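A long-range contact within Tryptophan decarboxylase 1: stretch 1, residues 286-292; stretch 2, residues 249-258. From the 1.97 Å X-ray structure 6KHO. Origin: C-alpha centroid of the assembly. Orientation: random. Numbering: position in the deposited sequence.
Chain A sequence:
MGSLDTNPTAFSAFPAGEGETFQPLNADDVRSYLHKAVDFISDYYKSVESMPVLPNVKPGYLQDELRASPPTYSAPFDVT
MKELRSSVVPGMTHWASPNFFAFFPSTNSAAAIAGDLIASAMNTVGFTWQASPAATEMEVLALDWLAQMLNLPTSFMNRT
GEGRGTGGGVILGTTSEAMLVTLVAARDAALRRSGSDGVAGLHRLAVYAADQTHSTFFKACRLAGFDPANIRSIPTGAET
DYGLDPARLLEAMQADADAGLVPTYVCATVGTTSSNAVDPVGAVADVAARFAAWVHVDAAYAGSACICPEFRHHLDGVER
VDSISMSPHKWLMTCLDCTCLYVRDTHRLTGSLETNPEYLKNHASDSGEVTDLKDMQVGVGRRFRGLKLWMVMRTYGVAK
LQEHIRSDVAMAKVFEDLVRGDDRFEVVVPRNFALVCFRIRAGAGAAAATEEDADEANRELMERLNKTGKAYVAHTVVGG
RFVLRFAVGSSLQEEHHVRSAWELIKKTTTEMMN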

ATOM      1  N   ASP A 286      -1.979  19.303 -25.411  1.00 34.30           N
ATOM      2  CA  ASP A 286      -2.489  19.707 -26.716  1.00 35.93           C
ATOM      3  C   ASP A 286      -2.124  18.686 -27.784  1.00 37.29           C
ATOM      4  O   ASP A 286      -2.957  18.332 -28.627  1.00 41.00           O
ATOM      5  CB  ASP A 286      -1.945  21.089 -27.069  1.00 37.02           C
ATOM      6  CG  ASP A 286      -2.492  22.169 -26.163  1.00 40.76           C
ATOM      7  OD1 ASP A 286      -3.441  21.875 -25.397  1.00 44.45           O
ATOM      8  OD2 ASP A 286      -1.966  23.304 -26.195  1.00 43.49           O
ATOM      9  N   VAL A 287      -0.890  18.178 -27.746  1.00 36.20           N
ATOM     10  CA  VAL A 287      -0.486  17.149 -28.697  1.00 34.29           C
ATOM     11  C   VAL A 287      -1.333  15.896 -28.510  1.00 37.31           C
ATOM     12  O   VAL A 287      -1.865  15.333 -29.476  1.00 37.57           O
ATOM     13  CB  VAL A 287       1.018  16.859 -28.561  1.00 37.68           C
ATOM     14  CG1 VAL A 287       1.395  15.712 -29.423  1.00 38.59           C
ATOM     15  CG2 VAL A 287       1.827  18.078 -28.981  1.00 37.94           C
ATOM     16  N   ALA A 288      -1.514  15.466 -27.257  1.00 33.35           N
ATOM     17  CA  ALA A 288      -2.244  14.231 -27.017  1.00 33.60           C
ATOM     18  C   ALA A 288      -3.716  14.370 -27.369  1.00 31.08           C
ATOM     19  O   ALA A 288      -4.371  13.376 -27.704  1.00 30.85           O
ATOM     20  CB  ALA A 288      -2.084  13.808 -25.550  1.00 33.63           C
ATOM     21  N   ALA A 289      -4.256  15.588 -27.294  1.00 32.48           N
ATOM     22  CA  ALA A 289      -5.663  15.788 -27.608  1.00 35.26           C
ATOM     23  C   ALA A 289      -5.966  15.519 -29.080  1.00 36.45           C
ATOM     24  O   ALA A 289      -7.104  15.185 -29.413  1.00 35.36           O
ATOM     25  CB  ALA A 289      -6.083  17.204 -27.229  1.00 33.75           C
ATOM     26  N   ARG A 290      -4.970  15.632 -29.960  1.00 35.96           N
ATOM     27  CA  ARG A 290      -5.165  15.264 -31.358  1.00 41.76           C
ATOM     28  C   ARG A 290      -5.542  13.800 -31.507  1.00 42.90           C
ATOM     29  O   ARG A 290      -6.140  13.424 -32.520  1.00 40.85           O
ATOM     30  CB  ARG A 290      -3.894  15.551 -32.167  1.00 41.79           C
ATOM     31  CG  ARG A 290      -3.385  16.982 -32.073  1.00 44.59           C
ATOM     32  CD  ARG A 290      -2.626  17.389 -33.333  1.00 49.42           C
ATOM     33  NE  ARG A 290      -2.551  18.842 -33.464  1.00 62.25           N
ATOM     34  CZ  ARG A 290      -3.219  19.548 -34.376  1.00 58.14           C
ATOM     35  NH1 ARG A 290      -4.015  18.932 -35.242  1.00 53.49           N
ATOM     36  NH2 ARG A 290      -3.096  20.871 -34.421  1.00 57.61           N
ATOM     37  N   PHE A 291      -5.197  12.967 -30.524  1.00 33.37           N
ATOM     38  CA  PHE A 291      -5.467  11.541 -30.577  1.00 35.25           C
ATOM     39  C   PHE A 291      -6.444  11.074 -29.507  1.00 34.60           C
ATOM     40  O   PHE A 291      -6.734   9.874 -29.439  1.00 36.65           O
ATOM     41  CB  PHE A 291      -4.148  10.769 -30.467  1.00 35.05           C
ATOM     42  CG  PHE A 291      -3.100  11.277 -31.408  1.00 35.91           C
ATOM     43  CD1 PHE A 291      -3.009  10.774 -32.694  1.00 39.76           C
ATOM     44  CD2 PHE A 291      -2.241  12.292 -31.027  1.00 35.57           C
ATOM     45  CE1 PHE A 291      -2.055  11.268 -33.581  1.00 42.09           C
ATOM     46  CE2 PHE A 291      -1.292  12.787 -31.890  1.00 37.98           C
ATOM     47  CZ  PHE A 291      -1.193  12.278 -33.174  1.00 40.25           C
ATOM     48  N   ALA A 292      -6.985  11.992 -28.702  1.00 34.54           N
ATOM     49  CA  ALA A 292      -7.840  11.669 -27.557  1.00 35.87           C
ATOM     50  C   ALA A 292      -7.114  10.772 -26.559  1.00 31.64           C
ATOM     51  O   ALA A 292      -7.721   9.913 -25.922  1.00 34.08           O
ATOM     52  CB  ALA A 292      -9.162  11.026 -27.991  1.00 34.72           C
TER
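Stretch 2, residues 249-258: LLEAMQADAD

Two segments distant in sequence can meet through a largely apolar contact without a hydrogen bond between them, and the contact between residues 286-292 and 249-258 of tryptophan decarboxylase 1 is a compact example. Stretch 2 is helical throughout, each backbone NH from M253 to D258 bonding to the carbonyl four residues earlier. Stretch 1 enters as helix and finishes in a Schellman motif, A292 taking positive phi. The two run in the same general sense: V287 lies nearest L250, their CA atoms 5.9 Å apart, and F291 lies nearest M253, the CA atoms now 8.0 Å apart. The backbones therefore diverge, and a larger side chain spans the wider gap.

D286 makes no contact with stretch 2. V287, its CA-to-CB bond directed toward the partner and chi1 in the t well, presents CG1 to three residues: CE of M253 at a tight 3.2 Å, CB of L250 at 3.6 Å and CD2 of L249 at 4.0 Å. One methyl thus fits among side chains from successive turns of the helix. The CA-to-CB bond of A288 points sideways, and its CB lies 4.3 Å from CE of M253, so this methionine methyl meets two consecutive residues. The CA-to-CB bond of A289 points away, and the residue makes no contact, while R290 places its CD 4.3 Å from CD1 of L250.

F291, with chi1 in the m well, buries the most surface of any residue here. CB of M253 sits over one ring face, 4.0 Å from the centroid of the F291 ring, in a CH-pi contact; SD of M253 approaches obliquely, 4.7 Å from that centroid. L250 is at the ring edge, its CD1 3.9 Å from CZ of F291, and CB of A257 comes within 3.9 Å of CE1 of F291. No hydrogen bond crosses the interface, which buries 368 Å² over the two sides.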

ATOM      1  N   LEU A 249       7.125  14.232 -29.498  1.00 39.58           N
ATOM      2  CA  LEU A 249       5.979  13.431 -29.080  1.00 38.45           C
ATOM      3  C   LEU A 249       4.938  13.336 -30.195  1.00 37.59           C
ATOM      4  O   LEU A 249       4.415  12.251 -30.481  1.00 35.78           O
ATOM      5  CB  LEU A 249       5.369  14.028 -27.810  1.00 34.70           C
ATOM      6  CG  LEU A 249       4.026  13.432 -27.397  1.00 36.42           C
ATOM      7  CD1 LEU A 249       4.175  11.975 -26.974  1.00 35.71           C
ATOM      8  CD2 LEU A 249       3.370  14.258 -26.287  1.00 33.65           C
ATOM      9  N   LEU A 250       4.627  14.469 -30.834  1.00 37.75           N
ATOM     10  CA  LEU A 250       3.635  14.473 -31.910  1.00 41.16           C
ATOM     11  C   LEU A 250       4.068  13.580 -33.070  1.00 41.42           C
ATOM     12  O   LEU A 250       3.249  12.848 -33.644  1.00 38.53           O
ATOM     13  CB  LEU A 250       3.389  15.907 -32.392  1.00 37.60           C
ATOM     14  CG  LEU A 250       2.457  16.119 -33.596  1.00 38.48           C
ATOM     15  CD1 LEU A 250       1.165  15.329 -33.470  1.00 37.90           C
ATOM     16  CD2 LEU A 250       2.139  17.594 -33.739  1.00 40.82           C
ATOM     17  N   GLU A 251       5.353  13.611 -33.421  1.00 40.48           N
ATOM     18  CA  GLU A 251       5.816  12.770 -34.516  1.00 41.66           C
ATOM     19  C   GLU A 251       5.677  11.289 -34.173  1.00 43.59           C
ATOM     20  O   GLU A 251       5.218  10.495 -35.002  1.00 36.64           O
ATOM     21  CB  GLU A 251       7.257  13.136 -34.858  1.00 43.39           C
ATOM     22  CG  GLU A 251       7.976  12.116 -35.685  1.00 51.13           C
ATOM     23  CD  GLU A 251       9.476  12.337 -35.671  1.00 63.32           C
ATOM     24  OE1 GLU A 251      10.180  11.711 -36.496  1.00 70.14           O
ATOM     25  OE2 GLU A 251       9.948  13.132 -34.820  1.00 62.26           O
ATOM     26  N   ALA A 252       6.023  10.901 -32.938  1.00 37.44           N
ATOM     27  CA  ALA A 252       5.890   9.503 -32.537  1.00 35.66           C
ATOM     28  C   ALA A 252       4.432   9.052 -32.543  1.00 36.05           C
ATOM     29  O   ALA A 252       4.112   7.955 -33.017  1.00 37.14           O
ATOM     30  CB  ALA A 252       6.498   9.289 -31.145  1.00 39.58           C
ATOM     31  N   MET A 253       3.535   9.878 -31.994  1.00 37.57           N
ATOM     32  CA  MET A 253       2.130   9.489 -31.904  1.00 34.96           C
ATOM     33  C   MET A 253       1.476   9.460 -33.283  1.00 38.08           C
ATOM     34  O   MET A 253       0.665   8.569 -33.574  1.00 36.61           O
ATOM     35  CB  MET A 253       1.372  10.446 -30.984  1.00 36.12           C
ATOM     36  CG  MET A 253       1.817  10.415 -29.515  1.00 34.51           C
ATOM     37  SD  MET A 253       0.513  11.081 -28.469  1.00 41.65           S
ATOM     38  CE  MET A 253       0.943  12.716 -28.410  1.00 34.27           C
ATOM     39  N   GLN A 254       1.801  10.438 -34.133  1.00 36.90           N
ATOM     40  CA  GLN A 254       1.263  10.459 -35.495  1.00 40.06           C
ATOM     41  C   GLN A 254       1.725   9.235 -36.284  1.00 39.15           C
ATOM     42  O   GLN A 254       0.927   8.576 -36.966  1.00 39.05           O
ATOM     43  CB  GLN A 254       1.677  11.758 -36.199  1.00 38.54           C
ATOM     44  CG  GLN A 254       0.941  12.037 -37.522  1.00 40.25           C
ATOM     45  CD  GLN A 254      -0.565  12.047 -37.361  1.00 39.44           C
ATOM     46  OE1 GLN A 254      -1.242  11.056 -37.650  1.00 41.43           O
ATOM     47  NE2 GLN A 254      -1.099  13.166 -36.896  1.00 39.75           N
ATOM     48  N   ALA A 255       3.016   8.907 -36.191  1.00 38.68           N
ATOM     49  CA  ALA A 255       3.526   7.729 -36.884  1.00 40.49           C
ATOM     50  C   ALA A 255       2.783   6.471 -36.455  1.00 42.89           C
ATOM     51  O   ALA A 255       2.471   5.611 -37.289  1.00 39.58           O
ATOM     52  CB  ALA A 255       5.026   7.580 -36.631  1.00 39.63           C
ATOM     53  N   ASP A 256       2.485   6.343 -35.158  1.00 39.47           N
ATOM     54  CA  ASP A 256       1.721   5.192 -34.685  1.00 39.83           C
ATOM     55  C   ASP A 256       0.301   5.206 -35.240  1.00 38.61           C
ATOM     56  O   ASP A 256      -0.222   4.164 -35.662  1.00 36.23           O
ATOM     57  CB  ASP A 256       1.695   5.167 -33.151  1.00 36.93           C
ATOM     58  CG  ASP A 256       2.995   4.654 -32.551  1.00 42.86           C
ATOM     59  OD1 ASP A 256       3.825   4.109 -33.312  1.00 42.43           O
ATOM     60  OD2 ASP A 256       3.191   4.792 -31.321  1.00 39.15           O
ATOM     61  N   ALA A 257      -0.350   6.372 -35.219  1.00 36.91           N
ATOM     62  CA  ALA A 257      -1.704   6.469 -35.753  1.00 39.93           C
ATOM     63  C   ALA A 257      -1.731   6.103 -37.232  1.00 39.79           C
ATOM     64  O   ALA A 257      -2.645   5.408 -37.694  1.00 38.89           O
ATOM     65  CB  ALA A 257      -2.259   7.882 -35.542  1.00 37.86           C
ATOM     66  N   ASP A 258      -0.723   6.548 -37.982  1.00 38.25           N
ATOM     67  CA  ASP A 258      -0.652   6.216 -39.401  1.00 43.47           C
ATOM     68  C   ASP A 258      -0.415   4.733 -39.638  1.00 43.42           C
ATOM     69  O   ASP A 258      -0.782   4.228 -40.704  1.00 46.32           O
ATOM     70  CB  ASP A 258       0.440   7.043 -40.074  1.00 38.19           C
ATOM     71  CG  ASP A 258       0.102   8.513 -40.109  1.00 39.86           C
ATOM     72  OD1 ASP A 258      -1.095   8.832 -39.965  1.00 44.50           O
ATOM     73  OD2 ASP A 258       1.019   9.350 -40.274  1.00 47.41           O
TER